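Local coordinates for protein 3,4-dihydroxy-2-butanone 4-phosphate synthase (Acinetobacter baumannii, PDB 6MNZ) that probably converts D-ribulose 5-phosphate into formate and 3,4-dihydroxy-2-butanone 4-phosphate for riboflavin biosynthesis, with magnesium or manganese as cofactor, at residues V206-Q211 against Y224-I229; G31-A36 against I45-T50. All blocks are in the same frame, centred on the assembly; numbering follows the deposited sequence.

Interaction 1. Residues V206-Q211 against Y224-I229; sequences VERLDQ and YRYREI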
loop_
_atom_site.group_PDB
_atom_site.type_symbol
_atom_site.label_atom_id
_atom_site.label_comp_id
_atom_site.label_asym_id
_atom_site.label_seq_id
_atom_site.Cartn_x
_atom_site.Cartn_y
_atom_site.Cartn_z
ATOM N N VAL A 206 20.441 -11.889 -4.131
ATOM C CA VAL A 206 20.127 -11.625 -2.732
ATOM C C VAL A 206 21.428 -11.357 -1.988
ATOM O O VAL A 206 22.468 -11.939 -2.311
ATOM C CB VAL A 206 19.366 -12.805 -2.091
ATOM C CG1 VAL A 206 19.172 -12.566 -0.600
ATOM C CG2 VAL A 206 18.023 -13.019 -2.787
ATOM N N GLU A 207 21.391 -10.384 -1.077
ATOM C CA GLU A 207 22.522 -10.068 -0.216
ATOM C C GLU A 207 22.048 -9.906 1.222
ATOM O O GLU A 207 21.057 -9.217 1.482
ATOM C CB GLU A 207 23.238 -8.795 -0.680
ATOM C CG GLU A 207 24.372 -8.356 0.229
ATOM C CD GLU A 207 24.861 -6.957 -0.089
ATOM O OE1 GLU A 207 24.390 -6.387 -1.097
ATOM O OE2 GLU A 207 25.489 -6.341 0.796
ATOM N N ARG A 208 22.852 -10.413 2.153
ATOM C CA ARG A 208 22.592 -10.282 3.579
ATOM C C ARG A 208 22.957 -8.887 4.082
ATOM O O ARG A 208 23.863 -8.225 3.567
ATOM C CB ARG A 208 23.368 -11.335 4.369
ATOM C CG ARG A 208 24.872 -11.295 4.162
ATOM C CD ARG A 208 25.495 -12.648 4.463
ATOM N NE ARG A 208 25.326 -13.017 5.865
ATOM C CZ ARG A 208 25.714 -14.173 6.390
ATOM N NH1 ARG A 208 26.284 -15.096 5.623
ATOM N NH2 ARG A 208 25.752 -14.309 7.709
ATOM N N LEU A 209 22.331 -8.509 5.198
ATOM C CA LEU A 209 22.503 -7.187 5.785
ATOM C C LEU A 209 23.264 -7.242 7.103
ATOM O O LEU A 209 24.285 -6.565 7.259
ATOM C CB LEU A 209 21.131 -6.529 5.998
ATOM C CG LEU A 209 20.289 -6.204 4.764
ATOM C CD1 LEU A 209 19.221 -5.182 5.127
ATOM C CD2 LEU A 209 21.143 -5.690 3.620
ATOM N N ASP A 210 22.774 -8.003 8.078
ATOM C CA ASP A 210 23.373 -8.028 9.404
ATOM C C ASP A 210 22.907 -9.285 10.119
ATOM O O ASP A 210 21.797 -9.770 9.884
ATOM C CB ASP A 210 23.003 -6.785 10.218
ATOM C CG ASP A 210 21.512 -6.656 10.436
ATOM O OD1 ASP A 210 21.054 -6.872 11.578
ATOM O OD2 ASP A 210 20.798 -6.328 9.465
ATOM N N GLN A 211 23.761 -9.797 10.998
ATOM C CA GLN A 211 23.418 -10.932 11.838
ATOM C C GLN A 211 23.088 -10.464 13.250
ATOM O O GLN A 211 23.705 -9.537 13.779
ATOM C CB GLN A 211 24.563 -11.946 11.882
ATOM C CG GLN A 211 24.129 -13.342 12.306
ATOM C CD GLN A 211 25.211 -14.385 12.098
ATOM O OE1 GLN A 211 26.055 -14.250 11.211
ATOM N NE2 GLN A 211 25.101 -15.496 12.816
ATOM N N TYR A 224 19.349 -13.567 10.293
ATOM C CA TYR A 224 19.983 -13.094 9.067
ATOM C C TYR A 224 18.971 -12.260 8.287
ATOM O O TYR A 224 17.899 -12.756 7.927
ATOM C CB TYR A 224 20.493 -14.271 8.238
ATOM C CG TYR A 224 21.520 -15.127 8.951
ATOM C CD1 TYR A 224 22.805 -15.267 8.441
ATOM C CD2 TYR A 224 21.160 -15.932 10.026
ATOM C CE1 TYR A 224 23.712 -16.138 9.018
ATOM C CE2 TYR A 224 22.097 -16.707 10.685
ATOM C CZ TYR A 224 23.372 -16.811 10.170
ATOM O OH TYR A 224 24.289 -17.645 10.766
ATOM N N ARG A 225 19.251 -10.965 8.154
ATOM C CA ARG A 225 18.462 -10.074 7.312
ATOM C C ARG A 225 19.057 -10.005 5.911
ATOM O O ARG A 225 20.220 -9.626 5.743
ATOM C CB ARG A 225 18.398 -8.675 7.932
ATOM C CG ARG A 225 17.425 -8.565 9.099
ATOM C CD ARG A 225 17.687 -7.324 9.945
ATOM N NE ARG A 225 16.753 -6.243 9.638
ATOM C CZ ARG A 225 17.056 -5.154 8.935
ATOM N NH1 ARG A 225 18.291 -4.954 8.486
ATOM N NH2 ARG A 225 16.131 -4.224 8.737
ATOM N N TYR A 226 18.226 -10.273 4.905
ATOM C CA TYR A 226 18.640 -10.248 3.510
ATOM C C TYR A 226 17.852 -9.197 2.739
ATOM O O TYR A 226 16.731 -8.840 3.111
ATOM C CB TYR A 226 18.442 -11.617 2.854
ATOM C CG TYR A 226 19.369 -12.682 3.384
ATOM C CD1 TYR A 226 19.038 -13.422 4.511
ATOM C CD2 TYR A 226 20.583 -12.942 2.766
ATOM C CE1 TYR A 226 19.823 -14.480 4.920
ATOM C CE2 TYR A 226 21.360 -14.013 3.153
ATOM C CZ TYR A 226 21.032 -14.706 4.297
ATOM O OH TYR A 226 21.903 -15.643 4.802
ATOM N N ARG A 227 18.451 -8.707 1.654
ATOM C CA ARG A 227 17.760 -7.864 0.689
ATOM C C ARG A 227 18.054 -8.348 -0.723
ATOM O O ARG A 227 19.205 -8.643 -1.059
ATOM C CB ARG A 227 18.182 -6.397 0.836
ATOM C CG ARG A 227 17.197 -5.542 1.615
ATOM C CD ARG A 227 17.317 -4.073 1.238
ATOM N NE ARG A 227 18.575 -3.486 1.694
ATOM C CZ ARG A 227 18.724 -2.809 2.830
ATOM N NH1 ARG A 227 17.725 -2.727 3.702
ATOM N NH2 ARG A 227 19.905 -2.292 3.138
ATOM N N GLU A 228 17.031 -8.315 -1.575
ATOM C CA GLU A 228 17.153 -8.702 -2.973
ATOM C C GLU A 228 17.176 -7.474 -3.875
ATOM O O GLU A 228 16.704 -6.397 -3.500
ATOM C CB GLU A 228 16.010 -9.624 -3.400
ATOM C CG GLU A 228 16.242 -10.263 -4.760
ATOM C CD GLU A 228 15.089 -11.130 -5.211
ATOM O OE1 GLU A 228 13.932 -10.704 -5.015
ATOM O OE2 GLU A 228 15.336 -12.024 -6.048
ATOM N N ILE A 229 17.834 -7.623 -5.030
ATOM C CA ILE A 229 17.867 -6.556 -6.023
ATOM C C ILE A 229 16.459 -6.042 -6.260
ATOM O O ILE A 229 15.536 -6.817 -6.534
ATOM C CB ILE A 229 18.484 -7.071 -7.337
ATOM C CG1 ILE A 229 19.904 -7.595 -7.111
ATOM C CG2 ILE A 229 18.471 -5.978 -8.394
ATOM C CD1 ILE A 229 20.864 -6.579 -6.532
#
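R208 and Y226, facing each other across two antiparallel strands, converge on one carboxylate oxygen, OD2 of D336: R208 NH1 reaches it through a salt bridge and Y226 OH through a hydrogen bond. The same pair also touches nearer the backbone, where R208 CB lies 3.6 Å from Y226 CE2. Beyond CB the arginine runs beside Y224, pointing the same way, and brings NH2 to the edge of that ring, with guanidinium and ring planes 51° apart. Q211 takes the ring's face instead. Its CG is over the centre, 4.2 Å from the centroid of Y224, in a CH-pi contact, and its amide is stacked over the ring. These strands form the beta hairpin 206-215/220-228, whose first strand is outermost, within this chain, in the mixed sheet of the GTP cyclohydrolase II-like part; helix 320-336 packs against Y226. E207 and R227 are a hydrogen-bonded pair, R227 N to E207 O at 2.7 Å and E207 N to R227 O at 2.8 Å. The pairing becomes irregular at L209, whose backbone leaves the beta range, consistent with a classic beta bulge opposite R225. D210 CG sits between its backbone N and carbonyl carbon (chi1 61°), and OD2 uses its syn lone pair for a salt bridge of 3.0 Å to R225 NH1, the carboxylate and guanidinium planes 48° apart. L209 CD1 lies over one face of the R227 guanidinium, toward its rim. At the hairpin's open end V206 CG1 packs on Y226 CB at 3.7 Å, while V206 CG2 meets E228 CG.

Interaction 2. Residues G31-A36 against I45-T50; sequences GDLVIA and INFMIT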
loop_
_atom_site.group_PDB
_atom_site.type_symbol
_atom_site.label_atom_id
_atom_site.label_comp_id
_atom_site.label_asym_id
_atom_site.label_seq_id
_atom_site.Cartn_x
_atom_site.Cartn_y
_atom_site.Cartn_z
ATOM N N GLY A 31 0.789 -13.823 -25.369
ATOM C CA GLY A 31 2.103 -13.854 -25.987
ATOM C C GLY A 31 2.415 -12.517 -26.639
ATOM O O GLY A 31 1.544 -11.901 -27.257
ATOM N N ASP A 32 3.619 -12.024 -26.373
ATOM C CA ASP A 32 4.124 -10.799 -26.975
ATOM C C ASP A 32 5.345 -11.131 -27.817
ATOM O O ASP A 32 6.318 -11.693 -27.303
ATOM C CB ASP A 32 4.493 -9.766 -25.908
ATOM C CG ASP A 32 3.285 -9.226 -25.176
ATOM O OD1 ASP A 32 2.297 -9.972 -25.022
ATOM O OD2 ASP A 32 3.394 -8.121 -24.607
ATOM N N LEU A 33 5.351 -10.660 -29.061
ATOM C CA LEU A 33 6.611 -10.405 -29.744
ATOM C C LEU A 33 7.451 -9.433 -28.926
ATOM O O LEU A 33 6.919 -8.569 -28.227
ATOM C CB LEU A 33 6.361 -9.834 -31.138
ATOM C CG LEU A 33 5.580 -10.697 -32.130
ATOM C CD1 LEU A 33 5.221 -9.869 -33.358
ATOM C CD2 LEU A 33 6.370 -11.935 -32.526
ATOM N N VAL A 34 8.754 -9.702 -28.871
ATOM C CA VAL A 34 9.686 -8.933 -28.053
ATOM C C VAL A 34 10.980 -8.798 -28.841
ATOM O O VAL A 34 11.503 -9.796 -29.350
ATOM C CB VAL A 34 9.962 -9.592 -26.691
ATOM C CG1 VAL A 34 10.810 -8.675 -25.811
ATOM C CG2 VAL A 34 8.658 -9.949 -26.001
ATOM N N ILE A 35 11.414 -7.560 -29.063
ATOM C CA ILE A 35 12.662 -7.283 -29.763
ATOM C C ILE A 35 13.412 -6.201 -29.000
ATOM O O ILE A 35 12.809 -5.322 -28.378
ATOM C CB ILE A 35 12.410 -6.853 -31.225
ATOM C CG1 ILE A 35 13.735 -6.609 -31.948
ATOM C CG2 ILE A 35 11.532 -5.606 -31.275
ATOM C CD1 ILE A 35 13.578 -6.392 -33.440
ATOM N N ALA A 36 14.739 -6.261 -29.063
ATOM C CA ALA A 36 15.562 -5.225 -28.456
ATOM C C ALA A 36 15.269 -3.881 -29.109
ATOM O O ALA A 36 15.442 -3.720 -30.321
ATOM C CB ALA A 36 17.043 -5.571 -28.591
ATOM N N ILE A 45 8.549 -3.087 -36.739
ATOM C CA ILE A 45 7.270 -2.536 -36.303
ATOM C C ILE A 45 6.154 -2.989 -37.234
ATOM O O ILE A 45 5.047 -3.317 -36.790
ATOM C CB ILE A 45 7.346 -0.999 -36.224
ATOM C CG1 ILE A 45 8.520 -0.558 -35.347
ATOM C CG2 ILE A 45 6.041 -0.429 -35.686
ATOM C CD1 ILE A 45 8.503 -1.139 -33.947
ATOM N N ASN A 46 6.437 -3.059 -38.537
ATOM C CA ASN A 46 5.401 -3.429 -39.495
ATOM C C ASN A 46 4.977 -4.882 -39.319
ATOM O O ASN A 46 3.790 -5.204 -39.435
ATOM C CB ASN A 46 5.891 -3.188 -40.922
ATOM C CG ASN A 46 4.827 -3.491 -41.959
ATOM O OD1 ASN A 46 5.033 -4.309 -42.854
ATOM N ND2 ASN A 46 3.674 -2.842 -41.834
ATOM N N PHE A 47 5.936 -5.779 -39.077
ATOM C CA PHE A 47 5.587 -7.156 -38.751
ATOM C C PHE A 47 4.717 -7.220 -37.504
ATOM O O PHE A 47 3.765 -8.008 -37.441
ATOM C CB PHE A 47 6.852 -7.991 -38.561
ATOM C CG PHE A 47 6.582 -9.431 -38.234
ATOM C CD1 PHE A 47 6.539 -9.860 -36.920
ATOM C CD2 PHE A 47 6.360 -10.353 -39.241
ATOM C CE1 PHE A 47 6.197 -11.162 -36.612
ATOM C CE2 PHE A 47 6.003 -11.651 -38.940
ATOM C CZ PHE A 47 5.968 -12.067 -37.625
ATOM N N MET A 48 4.967 -6.333 -36.540
ATOM C CA MET A 48 4.214 -6.367 -35.291
ATOM C C MET A 48 2.761 -5.967 -35.517
ATOM O O MET A 48 1.840 -6.711 -35.163
ATOM C CB MET A 48 4.874 -5.451 -34.263
ATOM C CG MET A 48 6.117 -6.045 -33.629
ATOM S SD MET A 48 6.694 -5.089 -32.218
ATOM C CE MET A 48 7.561 -6.347 -31.284
ATOM N N ILE A 49 2.535 -4.825 -36.171
ATOM C CA ILE A 49 1.175 -4.352 -36.393
ATOM C C ILE A 49 0.405 -5.219 -37.377
ATOM O O ILE A 49 -0.791 -4.988 -37.583
ATOM C CB ILE A 49 1.174 -2.894 -36.899
ATOM C CG1 ILE A 49 1.741 -2.817 -38.320
ATOM C CG2 ILE A 49 1.969 -2.005 -35.956
ATOM C CD1 ILE A 49 1.775 -1.415 -38.894
ATOM N N THR A 50 1.088 -6.118 -38.086
ATOM C CA THR A 50 0.467 -6.933 -39.123
ATOM C C THR A 50 0.071 -8.314 -38.615
ATOM O O THR A 50 -1.052 -8.764 -38.856
ATOM C CB THR A 50 1.416 -7.079 -40.320
ATOM O OG1 THR A 50 1.872 -5.785 -40.736
ATOM C CG2 THR A 50 0.710 -7.760 -41.483
#
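The methyl CE of M48 pushes into the hollow between L33 and I35, whose CB atoms both point from strand 31-36 toward the helix. The strand and helix 42-52 are the first two elements of a beta-alpha-beta crossover: the chain leaves strand 31-36, returns through the helix and enters strand 57-60, which runs parallel to the first with strand 160-164 lying between them in the sheet. Helix and strand segments accordingly run almost exactly antiparallel, at 176°, with axes 10.2 Å apart. On the helix side that gap is filled by side chains, and the M48 methyl reaches the strand's backbone, 3.8 Å from L33 O. M48 is extended beyond CG, with chi3 at 154°, and this straight chain carries CE down to the sheet, 3.7 Å from L33 CB and 4.0 Å from I35 CG2. The methyl thus settles between its two apolar neighbours. L33 answers with a bump of its own. Its CD1, anti to CA (chi2 170°), rises into the recess between F47 and M48 on the helix, 3.9 Å from M48 CG. The two projections interlock, methionine reaching down beside leucine and leucine reaching up beside methionine. F47 closes one side of this recess, its side chain crossing that of L33 at about a right angle. The F47 ring also meets those of H51 and H185. V34, between the two helix-facing residues, directs its CB away from the helix, and its side chain touches S160 and I162 of strand 160-164. At the rim of the phenyl ring, L33 CD1 lies near the ring plane, 3.6 Å from F47 CE1.

Overall arrangement
Interactions 1 and 2 lie on opposite sides of the chain's centre, their own centres 39 Å apart and their nearest atoms about 19 Å apart, one in the GTP cyclohydrolase II-like part of the chain, the other in the synthase part. In interaction 2, strand 31-36 carries D32, predicted to bind ribulose 5-phosphate; the side chain of V34 is about 6 Å from that of H143, a predicted metal ligand, and that of L33 about 8 Å from that of E164, predicted to be essential for catalysis. Interaction 1 follows later in the chain, yet its E228 side chain comes to about 11 Å from that of R140, another predicted substrate-binding residue.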